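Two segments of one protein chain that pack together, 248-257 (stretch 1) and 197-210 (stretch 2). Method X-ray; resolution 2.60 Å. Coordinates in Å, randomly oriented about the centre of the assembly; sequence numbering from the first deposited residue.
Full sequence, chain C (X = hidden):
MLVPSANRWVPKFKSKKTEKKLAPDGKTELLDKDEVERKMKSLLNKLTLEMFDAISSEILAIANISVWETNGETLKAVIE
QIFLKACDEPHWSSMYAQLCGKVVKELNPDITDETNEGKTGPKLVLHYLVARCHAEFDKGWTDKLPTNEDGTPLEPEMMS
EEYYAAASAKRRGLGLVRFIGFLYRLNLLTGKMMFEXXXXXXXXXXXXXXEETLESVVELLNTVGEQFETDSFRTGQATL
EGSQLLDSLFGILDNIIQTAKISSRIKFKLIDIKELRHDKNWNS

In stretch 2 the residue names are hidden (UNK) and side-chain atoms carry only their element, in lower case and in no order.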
ATOM      1  N   SER C 248       9.559  19.280  25.937  1.00 67.72           N
ATOM      2  CA  SER C 248       8.438  20.135  25.549  1.00 64.42           C
ATOM      3  C   SER C 248       7.482  19.406  24.616  1.00 83.28           C
ATOM      4  O   SER C 248       6.264  19.455  24.789  1.00 87.90           O
ATOM      5  CB  SER C 248       8.936  21.401  24.837  1.00 47.41           C
ATOM      6  OG  SER C 248       9.916  22.094  25.585  1.00 68.61           O
ATOM      7  N   LEU C 249       8.051  18.746  23.615  1.00 65.34           N
ATOM      8  CA  LEU C 249       7.276  18.082  22.576  1.00 67.14           C
ATOM      9  C   LEU C 249       6.403  16.937  23.114  1.00 69.32           C
ATOM     10  O   LEU C 249       5.242  16.786  22.728  1.00 68.98           O
ATOM     11  CB  LEU C 249       8.226  17.574  21.491  1.00 49.59           C
ATOM     12  CG  LEU C 249       7.684  16.701  20.364  1.00 58.63           C
ATOM     13  CD1 LEU C 249       6.450  17.317  19.727  1.00 55.68           C
ATOM     14  CD2 LEU C 249       8.766  16.453  19.338  1.00 51.57           C
ATOM     15  N   PHE C 250       6.970  16.131  24.004  1.00 57.99           N
ATOM     16  CA  PHE C 250       6.241  15.035  24.618  1.00 57.88           C
ATOM     17  C   PHE C 250       5.172  15.533  25.593  1.00 65.88           C
ATOM     18  O   PHE C 250       4.179  14.856  25.838  1.00 74.01           O
ATOM     19  CB  PHE C 250       7.205  14.051  25.273  1.00 46.19           C
ATOM     20  CG  PHE C 250       7.795  13.063  24.309  1.00 65.00           C
ATOM     21  CD1 PHE C 250       8.922  13.380  23.579  1.00 75.36           C
ATOM     22  CD2 PHE C 250       7.206  11.825  24.117  1.00 54.05           C
ATOM     23  CE1 PHE C 250       9.455  12.478  22.684  1.00 78.49           C
ATOM     24  CE2 PHE C 250       7.737  10.920  23.230  1.00 50.48           C
ATOM     25  CZ  PHE C 250       8.860  11.242  22.513  1.00 51.57           C
ATOM     26  N   GLY C 251       5.363  16.730  26.127  1.00 53.06           N
ATOM     27  CA  GLY C 251       4.347  17.342  26.955  1.00 55.52           C
ATOM     28  C   GLY C 251       3.159  17.839  26.150  1.00 60.62           C
ATOM     29  O   GLY C 251       2.068  17.996  26.676  1.00 87.49           O
ATOM     30  N   ILE C 252       3.375  18.096  24.870  1.00 56.99           N
ATOM     31  CA  ILE C 252       2.313  18.560  23.990  1.00 60.56           C
ATOM     32  C   ILE C 252       1.514  17.363  23.557  1.00 61.54           C
ATOM     33  O   ILE C 252       0.318  17.464  23.290  1.00 79.73           O
ATOM     34  CB  ILE C 252       2.878  19.259  22.730  1.00 55.21           C
ATOM     35  CG1 ILE C 252       3.362  20.669  23.068  1.00 45.43           C
ATOM     36  CG2 ILE C 252       1.837  19.332  21.635  1.00 53.74           C
ATOM     37  CD1 ILE C 252       4.045  21.333  21.917  1.00 61.92           C
ATOM     38  N   LEU C 253       2.198  16.226  23.486  1.00 67.01           N
ATOM     39  CA  LEU C 253       1.597  14.977  23.052  1.00 61.71           C
ATOM     40  C   LEU C 253       0.817  14.315  24.183  1.00 64.49           C
ATOM     41  O   LEU C 253      -0.232  13.732  23.951  1.00 73.25           O
ATOM     42  CB  LEU C 253       2.671  14.024  22.520  1.00 43.36           C
ATOM     43  CG  LEU C 253       3.520  14.443  21.317  1.00 56.65           C
ATOM     44  CD1 LEU C 253       4.277  13.231  20.766  1.00 45.28           C
ATOM     45  CD2 LEU C 253       2.684  15.109  20.213  1.00 45.37           C
ATOM     46  N   ASP C 254       1.332  14.396  25.404  1.00 61.71           N
ATOM     47  CA  ASP C 254       0.591  13.903  26.557  1.00 67.12           C
ATOM     48  C   ASP C 254      -0.726  14.658  26.663  1.00 69.98           C
ATOM     49  O   ASP C 254      -1.771  14.073  26.934  1.00 70.66           O
ATOM     50  CB  ASP C 254       1.397  14.059  27.845  1.00 75.33           C
ATOM     51  CG  ASP C 254       2.530  13.058  27.951  1.00 90.22           C
ATOM     52  OD1 ASP C 254       2.546  12.085  27.163  1.00 94.16           O
ATOM     53  OD2 ASP C 254       3.407  13.246  28.822  1.00 87.77           O
ATOM     54  N   ASN C 255      -0.663  15.963  26.439  1.00 75.17           N
ATOM     55  CA  ASN C 255      -1.847  16.801  26.412  1.00 78.74           C
ATOM     56  C   ASN C 255      -2.798  16.308  25.342  1.00 76.68           C
ATOM     57  O   ASN C 255      -3.961  16.028  25.619  1.00 85.62           O
ATOM     58  CB  ASN C 255      -1.463  18.257  26.142  1.00 86.94           C
ATOM     59  CG  ASN C 255      -2.653  19.190  26.182  1.00109.29           C
ATOM     60  OD1 ASN C 255      -3.761  18.787  26.532  1.00118.84           O
ATOM     61  ND2 ASN C 255      -2.430  20.448  25.823  1.00120.36           N
ATOM     62  N   ILE C 256      -2.290  16.188  24.121  1.00 56.10           N
ATOM     63  CA  ILE C 256      -3.102  15.741  22.995  1.00 53.68           C
ATOM     64  C   ILE C 256      -3.803  14.418  23.262  1.00 59.54           C
ATOM     65  O   ILE C 256      -4.972  14.245  22.923  1.00 76.30           O
ATOM     66  CB  ILE C 256      -2.272  15.621  21.720  1.00 56.55           C
ATOM     67  CG1 ILE C 256      -2.142  16.997  21.057  1.00 58.01           C
ATOM     68  CG2 ILE C 256      -2.914  14.622  20.771  1.00 43.88           C
ATOM     69  CD1 ILE C 256      -1.015  17.097  20.062  1.00 70.39           C
ATOM     70  N   ILE C 257      -3.085  13.482  23.865  1.00 77.51           N
ATOM     71  CA  ILE C 257      -3.661  12.193  24.214  1.00 78.45           C
ATOM     72  C   ILE C 257      -4.747  12.388  25.262  1.00 90.63           C
ATOM     73  O   ILE C 257      -5.849  11.863  25.130  1.00105.75           O
ATOM     74  CB  ILE C 257      -2.599  11.235  24.795  1.00 60.62           C
ATOM     75  CG1 ILE C 257      -1.622  10.763  23.715  1.00 43.34           C
ATOM     76  CG2 ILE C 257      -3.271  10.052  25.448  1.00 60.81           C
ATOM     77  CD1 ILE C 257      -0.348  10.194  24.283  1.00 38.87           C
ATOM     78  N   UNK C 197      12.747  21.919  12.332  1.00 59.58           N
ATOM     79  CA  UNK C 197      11.726  20.952  11.934  1.00 68.36           C
ATOM     80  C   UNK C 197      10.733  20.639  13.053  1.00 61.22           C
ATOM     81  O   UNK C 197       9.525  20.840  12.893  1.00 45.66           O
ATOM     82  c   UNK C 197      12.390  19.671  11.473  1.00 56.77           C
ATOM     83  s   UNK C 197      11.548  18.910  10.140  1.00 76.37           S
ATOM     84  N   UNK C 198      11.246  20.153  14.182  1.00 49.35           N
ATOM     85  CA  UNK C 198      10.422  19.943  15.369  1.00 49.16           C
ATOM     86  C   UNK C 198       9.731  21.232  15.793  1.00 56.89           C
ATOM     87  O   UNK C 198       8.596  21.218  16.253  1.00 69.57           O
ATOM     88  c   UNK C 198      11.261  19.391  16.525  1.00 40.62           C
ATOM     89  c   UNK C 198      11.558  17.910  16.416  1.00 56.36           C
ATOM     90  c   UNK C 198      12.864  17.454  16.341  1.00 44.68           C
ATOM     91  c   UNK C 198      12.099  15.178  16.234  1.00 50.63           C
ATOM     92  c   UNK C 198      10.529  16.975  16.404  1.00 53.79           C
ATOM     93  c   UNK C 198      13.137  16.104  16.246  1.00 52.55           C
ATOM     94  c   UNK C 198      10.795  15.613  16.307  1.00 39.74           C
ATOM     95  N   UNK C 199      10.430  22.347  15.625  1.00 65.94           N
ATOM     96  CA  UNK C 199       9.901  23.665  15.934  1.00 70.26           C
ATOM     97  C   UNK C 199       8.621  23.935  15.144  1.00 69.45           C
ATOM     98  O   UNK C 199       7.644  24.452  15.675  1.00 73.20           O
ATOM     99  n   UNK C 199      13.159  27.659  18.428  1.00131.34           N
ATOM    100  c   UNK C 199      10.905  26.000  16.389  1.00 95.57           C
ATOM    101  n   UNK C 199      12.394  29.810  18.185  1.00118.65           N
ATOM    102  n   UNK C 199      11.976  28.251  16.546  1.00113.19           N
ATOM    103  c   UNK C 199      12.053  26.921  15.952  1.00105.41           C
ATOM    104  c   UNK C 199      12.511  28.574  17.719  1.00124.15           C
ATOM    105  c   UNK C 199      10.959  24.708  15.594  1.00 78.09           C
ATOM    106  N   UNK C 200       8.633  23.569  13.869  1.00 66.94           N
ATOM    107  CA  UNK C 200       7.491  23.775  12.985  1.00 61.06           C
ATOM    108  C   UNK C 200       6.339  22.849  13.324  1.00 71.19           C
ATOM    109  O   UNK C 200       5.181  23.263  13.290  1.00 57.96           O
ATOM    110  n   UNK C 200       4.068  26.845  10.149  1.00122.93           N
ATOM    111  n   UNK C 200       4.786  24.705   9.678  1.00 99.54           N
ATOM    112  c   UNK C 200       6.062  24.852  10.381  1.00 92.45           C
ATOM    113  c   UNK C 200       3.865  25.661   9.584  1.00104.24           C
ATOM    114  n   UNK C 200       2.738  25.429   8.927  1.00 90.11           N
ATOM    115  c   UNK C 200       7.916  23.566  11.528  1.00 61.84           C
ATOM    116  c   UNK C 200       6.775  23.516  10.526  1.00 79.77           C
ATOM    117  N   UNK C 201       6.673  21.595  13.640  1.00 80.67           N
ATOM    118  CA  UNK C 201       5.685  20.559  13.972  1.00 61.96           C
ATOM    119  C   UNK C 201       5.022  20.824  15.314  1.00 61.74           C
ATOM    120  O   UNK C 201       3.819  20.648  15.458  1.00 71.24           O
ATOM    121  c   UNK C 201       5.665  18.312  11.678  1.00 43.79           C
ATOM    122  c   UNK C 201       6.815  18.656  12.620  1.00 41.84           C
ATOM    123  c   UNK C 201       6.324  19.169  13.970  1.00 39.55           C
ATOM    124  c   UNK C 201       7.731  17.485  12.823  1.00 39.49           C
ATOM    125  N   UNK C 202       5.812  21.244  16.297  1.00 55.55           N
ATOM    126  CA  UNK C 202       5.273  21.609  17.597  1.00 55.78           C
ATOM    127  C   UNK C 202       4.270  22.753  17.479  1.00 60.48           C
ATOM    128  O   UNK C 202       3.307  22.830  18.231  1.00 86.37           O
ATOM    129  c   UNK C 202       7.342  20.862  18.910  1.00 58.93           C
ATOM    130  c   UNK C 202       9.431  22.608  19.291  1.00141.14           C
ATOM    131  s   UNK C 202       8.526  21.343  20.181  1.00 75.33           S
ATOM    132  c   UNK C 202       6.390  21.993  18.561  1.00 55.59           C
ATOM    133  N   UNK C 203       4.497  23.637  16.523  1.00 67.86           N
ATOM    134  CA  UNK C 203       3.604  24.764  16.308  1.00 72.88           C
ATOM    135  C   UNK C 203       2.213  24.258  15.910  1.00 57.71           C
ATOM    136  O   UNK C 203       1.207  24.743  16.411  1.00 68.33           O
ATOM    137  n   UNK C 203       0.988  29.519  14.679  1.00114.76           N
ATOM    138  c   UNK C 203       2.609  27.632  14.815  1.00 89.21           C
ATOM    139  c   UNK C 203       3.920  27.181  15.446  1.00 84.25           C
ATOM    140  c   UNK C 203       2.377  29.119  15.033  1.00102.11           C
ATOM    141  c   UNK C 203       4.184  25.690  15.233  1.00 83.63           C
ATOM    142  N   UNK C 204       2.167  23.270  15.020  1.00 55.91           N
ATOM    143  CA  UNK C 204       0.904  22.717  14.547  1.00 55.79           C
ATOM    144  C   UNK C 204       0.298  21.750  15.568  1.00 65.72           C
ATOM    145  O   UNK C 204      -0.902  21.456  15.539  1.00 65.36           O
ATOM    146  o   UNK C 204       1.269  22.606  10.884  1.00 89.72           O
ATOM    147  o   UNK C 204       1.769  24.149  12.358  1.00110.78           O
ATOM    148  c   UNK C 204       1.397  22.994  12.065  1.00 88.75           C
ATOM    149  c   UNK C 204       1.092  22.018  13.195  1.00 49.23           C
ATOM    150  N   UNK C 205       1.136  21.265  16.475  1.00 63.44           N
ATOM    151  CA  UNK C 205       0.701  20.344  17.510  1.00 73.33           C
ATOM    152  C   UNK C 205      -0.108  21.035  18.607  1.00 87.10           C
ATOM    153  O   UNK C 205      -0.893  20.391  19.309  1.00103.26           O
ATOM    154  c   UNK C 205       1.907  19.634  18.115  1.00 76.59           C
ATOM    155  c   UNK C 205       1.499  17.852  16.377  1.00 37.66           C
ATOM    156  c   UNK C 205       3.619  17.882  17.736  1.00 68.29           C
ATOM    157  c   UNK C 205       2.129  18.177  17.717  1.00 65.48           C
ATOM    158  N   UNK C 206       0.077  22.341  18.757  1.00 75.30           N
ATOM    159  CA  UNK C 206      -0.665  23.078  19.773  1.00 81.99           C
ATOM    160  C   UNK C 206      -1.933  23.741  19.231  1.00 81.68           C
ATOM    161  O   UNK C 206      -2.806  24.115  20.007  1.00 97.55           O
ATOM    162  c   UNK C 206       1.123  23.399  21.486  1.00 78.97           C
ATOM    163  o   UNK C 206       1.030  24.793  19.544  1.00 87.90           O
ATOM    164  c   UNK C 206       0.217  24.102  20.498  1.00 81.59           C
ATOM    165  N   UNK C 207      -2.045  23.858  17.910  1.00 72.71           N
ATOM    166  CA  UNK C 207      -3.237  24.433  17.276  1.00 79.21           C
ATOM    167  C   UNK C 207      -4.115  23.378  16.586  1.00 87.93           C
ATOM    168  O   UNK C 207      -4.257  23.386  15.361  1.00 87.07           O
ATOM    169  c   UNK C 207      -1.859  26.528  16.813  1.00105.71           C
ATOM    170  c   UNK C 207      -2.845  25.512  16.254  1.00 88.41           C
ATOM    171  o   UNK C 207      -1.997  26.918  17.991  1.00117.31           O
ATOM    172  o   UNK C 207      -0.947  26.945  16.067  1.00103.37           O
ATOM    173  N   UNK C 208      -4.707  22.483  17.375  1.00 93.97           N
ATOM    174  CA  UNK C 208      -5.597  21.439  16.856  1.00 84.45           C
ATOM    175  C   UNK C 208      -4.978  20.691  15.677  1.00 82.18           C
ATOM    176  O   UNK C 208      -5.255  21.003  14.518  1.00 80.82           O
ATOM    177  o   UNK C 208      -6.931  22.690  15.233  1.00118.32           O
ATOM    178  c   UNK C 208      -6.969  22.014  16.479  1.00 95.33           C
ATOM    179  N   UNK C 209      -4.149  19.682  15.982  1.00 81.22           N
ATOM    180  CA  UNK C 209      -3.309  18.964  15.014  1.00 69.52           C
ATOM    181  C   UNK C 209      -4.112  17.981  14.179  1.00 73.71           C
ATOM    182  O   UNK C 209      -4.966  17.285  14.719  1.00 74.20           O
ATOM    183  c   UNK C 209      -2.324  18.193  15.904  1.00 71.76           C
ATOM    184  c   UNK C 209      -3.990  19.151  17.345  1.00 69.44           C
ATOM    185  c   UNK C 209      -2.586  18.663  17.334  1.00 71.52           C
ATOM    186  N   UNK C 210      -3.837  17.930  12.880  1.00 64.12           N
ATOM    187  CA  UNK C 210      -4.498  16.976  12.004  1.00 55.84           C
ATOM    188  C   UNK C 210      -3.829  15.619  12.165  1.00 68.28           C
ATOM    189  O   UNK C 210      -2.752  15.517  12.741  1.00 82.13           O
ATOM    190  o   UNK C 210      -3.118  17.363  10.043  1.00 89.36           O
ATOM    191  c   UNK C 210      -4.440  17.438  10.548  1.00 62.97           C
TER

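Position 197 carries one carbon and then a sulfur, remote from stretch 1: Cys197. Position 198 has one carbon leading to a six-carbon ring with no heteroatom, and a ring carbon meets Leu249: Phe198. Its CD2 lies 3.5 Å from Leu249 CD2, the ring oblique to that methyl.

Positions 199 and 200 both show three carbons, a nitrogen, and a carbon bearing two more nitrogens, a guanidinium out of reach of stretch 1: Arg199 and Arg200. Position 201 has four carbons forked at the second and makes no contact with stretch 1. CB carries no branch, so it is Leu201 rather than isoleucine.

At 202 an unbranched chain runs carbon, carbon, sulfur, carbon and packs against Leu249 and Ile252: Met202. Its CG is 3.7 Å from Leu249 CD1, and its CB 4.1 Å from Ile252 CD1. Position 203 has four carbons in a row ending in nitrogen, its CA-to-CB bond pointing away from stretch 1: Lys203.

Position 204 has two carbons, the second with two oxygens, a short carboxylate clear of stretch 1: Asp204. Its OD2 is 3.7 Å from Arg200 NH2, a long salt bridge of charges alone, with the oxygen out of the guanidinium plane.

Position 205 again shows four carbons forked at the second, its CA-to-CB bond pointing toward stretch 1, surrounded by Leu249, Ile252, Leu253 and Ile256: Leu205. Position 206 has a CB bearing one oxygen and one carbon, the carbon near Ile252: Thr206, whose CG2 is 3.6 Å from Ile252 CD1.

Position 207 repeats the two-carbon carboxylate, again without contact: Asp207, with OD2 3.5 Å from Lys203 NZ in a salt bridge. At 208, one carbon and one oxygen, touching nothing on stretch 1, make Ser208; its OG donates to Asp207 O at 2.8 Å. Position 209 has three carbons closing a ring onto the backbone nitrogen, one touching Ile256: Pro209, its CG 3.5 Å from Ile256 CD1. Position 210, one carbon and one oxygen, also out of contact, is Ser210, the N-cap of a following helix.

The rule here is shape without polar pairing. Two helices run roughly parallel, crossing at 25° with axes 10.1 Å apart at their closest, and no hydrogen bond joins them. Leu205 is the knob: its CD2 lies 3.5 Å from Leu249 CD1 and 3.8 Å from Leu253 CD2, while its CB meets Ile252 CG2 at 3.5 Å. Leu249, Ile252, Leu253 and Ile256 make the hole, at i, i+3, i+4 and i+7. Pro209 extends the apolar contact past the helix, and the charged side chains stay out of it.

Stretch 2 197-210: CFRRLMKDLTDSPS
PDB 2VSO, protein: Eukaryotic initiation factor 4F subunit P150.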